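Local coordinates for protein aromatic-amino-acid transaminase TyrB (Burkholderia cenocepacia K56-2Valvano, PDB 4WD2) that probably transfers amino groups between aromatic amino acids and 2-oxo acids as a pyridoxal-phosphate-dependent aminotransferase, at residues L319-M322 with C323-I326. Numbering follows the deposited sequence.
Sequences LSAM and CRRI
Leu-319 to Ile-326 form two unbroken turns of the long helix 309-338, and four successive i to i+4 backbone hydrogen bonds join the first four residues to the last four. Cys-323 N reaches Leu-319 O at 2.9 Å, and Arg-324 and Arg-325 bond in the same way to Ser-320 and Ala-321. The last bond, from Ile-326 N to Met-322 O, is longer at 3.2 Å but nearly straight, with 168° at the hydrogen.

The side-chain contact is carried by Ser-320 and Arg-324, one turn apart. With its CG beside the backbone N (chi1 -74°), the arginine heads toward the helix N-terminal end, and a bend at chi3 (-57°) turns the guanidinium in over the preceding turn. This lays one guanidinium face over the backbone: Ser-320 O and the CA of Ala-321 both sit under its rim, the latter 3.7 Å from NH2. Arg-324 NH1 makes only a weak, bent bond to Ser-320 OG at 3.4 Å. A water bridges the two side chains from the guanidinium edge, in plane, donating a hydrogen bond to Ser-320 OG at 2.7 Å and accepting one from Arg-324 NH2 at 2.9 Å. Ser-320 OG also bonds back to Glu-317 O in the preceding turn, so the hydroxyl joins its own helix backbone to the arginine and the water.

Arg-325 sends its end away from this pair, where NE bonds to Tyr-44 OH and NH2 to Leu-388 O. Met-322 is buried against Tyr-44, Met-54 and Phe-225, while Leu-319 touches Asn-255, which follows the cofactor-bearing Lys-254 in sequence. The result is an amphipathic alpha-helix in a class I/II aminotransferase, with an i to i+4 serine-arginine pair on its more exposed side and a buried side meeting, through Leu-319, the loop after the cofactor lysine.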
ATOM      1  N   LEU A 319     -16.669  15.462 -13.927  1.00  9.90           N
ATOM      2  CA  LEU A 319     -15.549  16.140 -13.282  1.00 10.34           C
ATOM      3  C   LEU A 319     -15.518  17.629 -13.636  1.00 12.09           C
ATOM      4  O   LEU A 319     -15.203  18.471 -12.788  1.00 11.38           O
ATOM      5  CB  LEU A 319     -14.225  15.472 -13.667  1.00  9.84           C
ATOM      6  CG  LEU A 319     -12.954  16.132 -13.124  1.00  9.90           C
ATOM      7  CD1 LEU A 319     -12.880  16.065 -11.590  1.00  8.46           C
ATOM      8  CD2 LEU A 319     -11.728  15.513 -13.768  1.00  9.49           C
ATOM      9  N   SER A 320     -15.850  17.958 -14.883  1.00 12.64           N
ATOM     10  CA  SER A 320     -15.892  19.360 -15.294  1.00 13.95           C
ATOM     11  C   SER A 320     -17.056  20.084 -14.618  1.00 13.38           C
ATOM     12  O   SER A 320     -16.946  21.255 -14.269  1.00 13.42           O
ATOM     13  CB  SER A 320     -15.999  19.487 -16.817  1.00 16.65           C
ATOM     14  OG  SER A 320     -17.300  19.158 -17.274  1.00 19.58           O
ATOM     15  N   ALA A 321     -18.168  19.381 -14.421  1.00 12.53           N
ATOM     16  CA  ALA A 321     -19.295  19.939 -13.676  1.00 10.48           C
ATOM     17  C   ALA A 321     -18.924  20.163 -12.207  1.00  9.64           C
ATOM     18  O   ALA A 321     -19.359  21.134 -11.596  1.00  8.19           O
ATOM     19  CB  ALA A 321     -20.504  19.036 -13.787  1.00 11.29           C
ATOM     20  N   MET A 322     -18.123  19.262 -11.646  1.00 10.77           N
ATOM     21  CA  MET A 322     -17.586  19.439 -10.293  1.00 11.00           C
ATOM     22  C   MET A 322     -16.688  20.667 -10.233  1.00 11.16           C
ATOM     23  O   MET A 322     -16.791  21.482  -9.316  1.00 12.02           O
ATOM     24  CB  MET A 322     -16.804  18.201  -9.845  1.00 10.13           C
ATOM     25  CG  MET A 322     -17.671  16.984  -9.593  1.00 11.23           C
ATOM     26  SD  MET A 322     -16.737  15.445  -9.619  1.00 16.19           S
ATOM     27  CE  MET A 322     -15.575  15.697  -8.302  1.00 15.55           C
ATOM     28  N   CYS A 323     -15.807  20.783 -11.217  1.00  9.18           N
ATOM     29  CA  CYS A 323     -14.930  21.937 -11.340  1.00 10.92           C
ATOM     30  C   CYS A 323     -15.734  23.241 -11.388  1.00 10.94           C
ATOM     31  O   CYS A 323     -15.402  24.203 -10.702  1.00 10.96           O
ATOM     32  CB  CYS A 323     -14.055  21.799 -12.591  1.00  9.24           C
ATOM     33  SG  CYS A 323     -12.720  23.004 -12.735  1.00 13.21           S
ATOM     34  N   ARG A 324     -16.798  23.262 -12.188  1.00 10.87           N
ATOM     35  CA  ARG A 324     -17.616  24.463 -12.323  1.00 11.63           C
ATOM     36  C   ARG A 324     -18.437  24.764 -11.067  1.00 10.20           C
ATOM     37  O   ARG A 324     -18.680  25.925 -10.758  1.00 11.12           O
ATOM     38  CB  ARG A 324     -18.543  24.348 -13.541  1.00 13.52           C
ATOM     39  CG  ARG A 324     -17.831  24.518 -14.882  1.00 13.83           C
ATOM     40  CD  ARG A 324     -18.821  24.700 -16.027  1.00 16.40           C
ATOM     41  NE  ARG A 324     -19.763  23.590 -16.124  1.00 17.71           N
ATOM     42  CZ  ARG A 324     -19.533  22.474 -16.811  1.00 18.90           C
ATOM     43  NH1 ARG A 324     -18.385  22.324 -17.464  1.00 19.84           N
ATOM     44  NH2 ARG A 324     -20.443  21.510 -16.843  1.00 18.18           N
ATOM     45  N   ARG A 325     -18.861  23.728 -10.346  1.00 11.03           N
ATOM     46  CA  ARG A 325     -19.628  23.932  -9.115  1.00 10.35           C
ATOM     47  C   ARG A 325     -18.783  24.645  -8.060  1.00  8.83           C
ATOM     48  O   ARG A 325     -19.265  25.553  -7.395  1.00 10.01           O
ATOM     49  CB  ARG A 325     -20.156  22.608  -8.551  1.00 10.69           C
ATOM     50  CG  ARG A 325     -21.352  22.795  -7.598  1.00 10.64           C
ATOM     51  CD  ARG A 325     -21.669  21.540  -6.783  1.00 11.44           C
ATOM     52  NE  ARG A 325     -20.659  21.289  -5.761  1.00 12.45           N
ATOM     53  CZ  ARG A 325     -20.616  21.900  -4.581  1.00 11.41           C
ATOM     54  NH1 ARG A 325     -19.653  21.601  -3.719  1.00  9.44           N
ATOM     55  NH2 ARG A 325     -21.538  22.809  -4.264  1.00 11.14           N
ATOM     56  N   ILE A 326     -17.526  24.237  -7.912  1.00  8.88           N
ATOM     57  CA  ILE A 326     -16.609  24.926  -7.006  1.00  8.56           C
ATOM     58  C   ILE A 326     -16.450  26.397  -7.420  1.00 10.22           C
ATOM     59  O   ILE A 326     -16.499  27.293  -6.574  1.00 10.92           O
ATOM     60  CB  ILE A 326     -15.218  24.239  -6.962  1.00 13.72           C
ATOM     61  CG1 ILE A 326     -15.327  22.846  -6.332  1.00 13.86           C
ATOM     62  CG2 ILE A 326     -14.218  25.083  -6.172  1.00 12.93           C
ATOM     63  CD1 ILE A 326     -14.029  22.077  -6.312  1.00 15.08           C
TER
HETATM   64  O   HOH W   1     -19.919  18.873 -17.900  1.00 22.11           O